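Long-range contact in isomerase/lactonizing enzyme (Agrobacterium tumefaciens, PDB 1RVK), which is of unknown function but, as a magnesium-binding member of the enolase superfamily, probably abstracts a proton alpha to a substrate carboxylate: residues 56-61 against 95-100. Numbering follows the deposited sequence.
Sequences IVRPHV and QLTDRT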
# COMPACT_ATOMS: atom_id res chain seq x y z
N ILE A 56 -14.37 7.94 -2.32
CA ILE A 56 -14.49 6.80 -1.43
C ILE A 56 -15.32 7.09 -0.18
O ILE A 56 -15.92 6.19 0.40
CB ILE A 56 -13.08 6.29 -1.05
CG1 ILE A 56 -12.40 5.75 -2.31
CG2 ILE A 56 -13.15 5.22 0.03
CD1 ILE A 56 -10.89 5.56 -2.17
N VAL A 57 -15.37 8.36 0.22
CA VAL A 57 -16.14 8.77 1.39
C VAL A 57 -17.12 9.88 1.03
O VAL A 57 -17.39 10.77 1.85
CB VAL A 57 -15.22 9.26 2.53
CG1 VAL A 57 -14.40 8.10 3.08
CG2 VAL A 57 -14.30 10.36 2.01
N ARG A 58 -17.64 9.83 -0.19
CA ARG A 58 -18.60 10.85 -0.63
C ARG A 58 -19.90 10.69 0.15
O ARG A 58 -20.15 9.64 0.77
CB ARG A 58 -18.83 10.74 -2.14
CG ARG A 58 -19.47 9.43 -2.63
CD ARG A 58 -19.55 9.43 -4.15
NE ARG A 58 -20.38 8.34 -4.67
CZ ARG A 58 -20.02 7.06 -4.71
NH1 ARG A 58 -18.83 6.69 -4.24
NH2 ARG A 58 -20.85 6.15 -5.21
N PRO A 59 -20.75 11.72 0.16
CA PRO A 59 -22.03 11.68 0.88
C PRO A 59 -22.87 10.42 0.69
O PRO A 59 -23.39 9.88 1.67
CB PRO A 59 -22.73 12.94 0.39
CG PRO A 59 -21.58 13.90 0.23
CD PRO A 59 -20.56 13.04 -0.48
N HIS A 60 -23.01 9.96 -0.54
CA HIS A 60 -23.81 8.77 -0.79
C HIS A 60 -23.40 7.59 0.09
O HIS A 60 -24.24 6.91 0.67
CB HIS A 60 -23.74 8.35 -2.26
CG HIS A 60 -24.47 7.07 -2.55
ND1 HIS A 60 -23.82 5.85 -2.63
CD2 HIS A 60 -25.79 6.81 -2.72
CE1 HIS A 60 -24.72 4.90 -2.83
NE2 HIS A 60 -25.91 5.45 -2.89
N VAL A 61 -22.09 7.36 0.18
CA VAL A 61 -21.56 6.25 0.97
C VAL A 61 -21.66 6.50 2.47
O VAL A 61 -21.99 5.60 3.24
CB VAL A 61 -20.09 5.97 0.59
CG1 VAL A 61 -19.55 4.81 1.41
CG2 VAL A 61 -19.99 5.67 -0.89
N GLN A 95 -21.35 0.06 -4.51
CA GLN A 95 -20.86 1.34 -3.99
C GLN A 95 -20.14 1.28 -2.64
O GLN A 95 -19.38 2.19 -2.33
CB GLN A 95 -22.01 2.35 -3.95
CG GLN A 95 -22.74 2.50 -5.28
CD GLN A 95 -21.79 2.72 -6.45
OE1 GLN A 95 -21.93 2.08 -7.50
NE2 GLN A 95 -20.84 3.62 -6.29
N LEU A 96 -20.38 0.25 -1.84
CA LEU A 96 -19.68 0.14 -0.56
C LEU A 96 -18.47 -0.76 -0.81
O LEU A 96 -18.56 -1.98 -0.73
CB LEU A 96 -20.58 -0.47 0.52
CG LEU A 96 -19.95 -0.57 1.92
CD1 LEU A 96 -19.56 0.83 2.41
CD2 LEU A 96 -20.93 -1.22 2.89
N THR A 97 -17.35 -0.13 -1.13
CA THR A 97 -16.11 -0.82 -1.48
C THR A 97 -15.17 -1.15 -0.33
O THR A 97 -15.31 -0.63 0.78
CB THR A 97 -15.33 0.01 -2.49
OG1 THR A 97 -14.86 1.21 -1.85
CG2 THR A 97 -16.23 0.39 -3.66
N ASP A 98 -14.19 -2.01 -0.61
CA ASP A 98 -13.20 -2.37 0.40
C ASP A 98 -12.45 -1.10 0.79
O ASP A 98 -11.98 -0.97 1.93
CB ASP A 98 -12.19 -3.40 -0.13
CG ASP A 98 -12.83 -4.75 -0.41
OD1 ASP A 98 -13.91 -5.04 0.15
OD2 ASP A 98 -12.23 -5.54 -1.17
N ARG A 99 -12.32 -0.17 -0.15
CA ARG A 99 -11.64 1.09 0.12
C ARG A 99 -12.39 1.88 1.20
O ARG A 99 -11.77 2.49 2.06
CB ARG A 99 -11.51 1.93 -1.15
CG ARG A 99 -10.42 1.45 -2.11
CD ARG A 99 -9.05 1.47 -1.44
NE ARG A 99 -8.54 2.81 -1.19
CZ ARG A 99 -8.03 3.61 -2.13
NH1 ARG A 99 -7.59 4.82 -1.80
NH2 ARG A 99 -7.93 3.19 -3.38
N THR A 100 -13.72 1.87 1.14
CA THR A 100 -14.50 2.59 2.15
C THR A 100 -14.34 1.89 3.50
O THR A 100 -14.19 2.53 4.54
CB THR A 100 -16.00 2.65 1.78
OG1 THR A 100 -16.17 3.41 0.59
CG2 THR A 100 -16.80 3.30 2.90
O HOH W 1 -18.19 3.85 -4.02
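Start at Thr100, in the first turn of helix 98-116. With chi1 at -65° (m), its OG1 donates to the carbonyl of Ile56, 2.8 Å from Thr100 OG1 to Ile56 O, while CG2 lies 3.5 Å from Val61 CG1. Val61, in the t rotamer, also sets CG1 against Leu96 CD1 at 4.1 Å, a small apolar patch that Phe65 and Val66 of helix 59-70 extend. Thr97 N-caps the second helix: in the p rotamer, its OG1 accepts from Thr100 N at 3.3 Å. Thr100 thus donates twice, its backbone N to the cap of its own helix and its hydroxyl across to Ile56. Ile56, m at chi1 and t at chi2, extends CD1 over one face of the Arg99 guanidinium, 3.4 Å from NH1; three successive m angles fold Arg99 back toward it. On the other flank, Arg58 is p at chi1 and then extended, so NH1 can bond to the carbonyl of Glu55 and also donate to a water at 2.9 Å, which in turn donates to Gln95 O at 2.7 Å. All this joins the starts of two helices in the N-terminal capping domain of the enolase fold. Its chemistry implies a joint made by a buried threonine hydroxyl and a compact apolar patch, with water bridging its more polar margin.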